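PDB 4AZ1: tyrosine specific protein phosphatase from Trypanosoma cruzi, which hydrolyses phosphotyrosine in proteins as a protein tyrosine phosphatase and is a potential therapeutic target for Chagas' disease. Local coordinates for the interface of chains A and B. Sequence-based numbering; all coordinates share one arbitrary frame. Chains: chain A/B, Tyrosine specific protein phosphatase.

The interface of chains A and B. Residues chain A 144-146; chain B 50-53.
The backbone carbonyl of A:Ala144 and the backbone amide of A:Ser146 bond to B:Leu52 and B:Asp53. A:Ala144 and A:Val145 close strand 142-145, and A:Ser146 begins the loop after it. The chain B segment belongs to the phosphotyrosine recognition loop, the KNRY motif of this phosphatase family, and the aspartate two residues after its tyrosine. In the family, that tyrosine packs on the substrate ring and that aspartate binds substrate backbone amides. The chain A segment therefore probably imitates part of a bound peptide. The whole interface is not an exact two-fold and may be crystal packing; the structure alone does not establish a biological dimer.

Direct hydrogen bonds cross from backbone amides. B:Leu52 N donates to A:Ala144 O at 3.0 Å, almost in line with the C=O bond. A:Ser146 N donates to B:Asp53 OD1 at 2.8 Å. It meets the syn side of this carboxylate oxygen, tilted 19° from the carboxylate plane. A longer, more bent second branch reaches B:Asp53 OD2, 3.2 Å from A:Ser146 N. With CG between its own backbone N and carbonyl carbon (chi1 58°), B:Asp53 turns its carboxylate toward A:Ser146 N.

Water 1 links A:Ala144 N to B:Arg50 O, at 2.9 Å from that nitrogen.

Apolar packing centres on the B:Tyr51 ring. A:Ser146 CB lies over one face, shifted toward the rim, as a CH-pi contact 4.0 Å from the ring centroid. B:Arg50 CG lies against the opposite face, so the ring is sandwiched. A:Ala144 CB touches the CD1-CE1 side of the ring. The side chains of A:Val145 and B:Asp53 run roughly perpendicular, with A:Val145 CB 3.8 Å from the carboxylate carbon B:Asp53 CG.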
# COMPACT_ATOMS: atom_id res chain seq x y z
N ALA A 144 0.71 1.75 9.27
CA ALA A 144 -0.09 2.69 8.48
C ALA A 144 0.21 2.62 6.98
O ALA A 144 1.31 2.19 6.57
CB ALA A 144 0.08 4.12 9.00
N VAL A 145 -0.77 2.99 6.16
CA VAL A 145 -0.52 3.22 4.74
C VAL A 145 -0.65 4.72 4.49
O VAL A 145 -1.38 5.42 5.19
CB VAL A 145 -1.47 2.42 3.81
CG1 VAL A 145 -1.14 0.92 3.86
CG2 VAL A 145 -2.94 2.68 4.15
N SER A 146 0.11 5.21 3.53
CA SER A 146 0.08 6.63 3.24
C SER A 146 -0.95 6.91 2.15
O SER A 146 -1.55 7.99 2.11
CB SER A 146 1.47 7.10 2.81
OG SER A 146 1.43 8.45 2.41
N ARG B 50 8.27 4.11 7.53
CA ARG B 50 7.15 4.65 8.28
C ARG B 50 5.83 4.08 7.77
O ARG B 50 4.87 3.92 8.54
CB ARG B 50 7.15 6.18 8.23
CG ARG B 50 6.04 6.80 9.07
CD ARG B 50 6.25 8.30 9.21
NE ARG B 50 7.46 8.59 9.96
CZ ARG B 50 7.52 8.60 11.29
NH1 ARG B 50 6.43 8.32 12.00
NH2 ARG B 50 8.66 8.87 11.92
N TYR B 51 5.78 3.76 6.48
CA TYR B 51 4.54 3.33 5.85
C TYR B 51 4.70 2.02 5.08
O TYR B 51 5.69 1.85 4.35
CB TYR B 51 4.02 4.44 4.93
CG TYR B 51 3.61 5.68 5.67
CD1 TYR B 51 2.43 5.70 6.42
CD2 TYR B 51 4.39 6.83 5.65
CE1 TYR B 51 2.04 6.83 7.10
CE2 TYR B 51 4.00 7.99 6.34
CZ TYR B 51 2.82 7.97 7.06
OH TYR B 51 2.40 9.07 7.76
N LEU B 52 3.75 1.10 5.24
CA LEU B 52 3.78 -0.19 4.54
C LEU B 52 3.90 -0.02 3.02
O LEU B 52 4.54 -0.84 2.34
CB LEU B 52 2.53 -0.99 4.87
CG LEU B 52 2.55 -2.49 4.59
CD1 LEU B 52 3.63 -3.14 5.43
CD2 LEU B 52 1.19 -3.09 4.91
N ASP B 53 3.30 1.05 2.49
CA ASP B 53 3.16 1.20 1.04
C ASP B 53 4.20 2.10 0.40
O ASP B 53 4.20 2.27 -0.83
CB ASP B 53 1.74 1.69 0.66
CG ASP B 53 1.37 3.02 1.33
OD1 ASP B 53 1.78 3.25 2.48
OD2 ASP B 53 0.64 3.82 0.70
O HOH W 1 3.58 1.58 9.43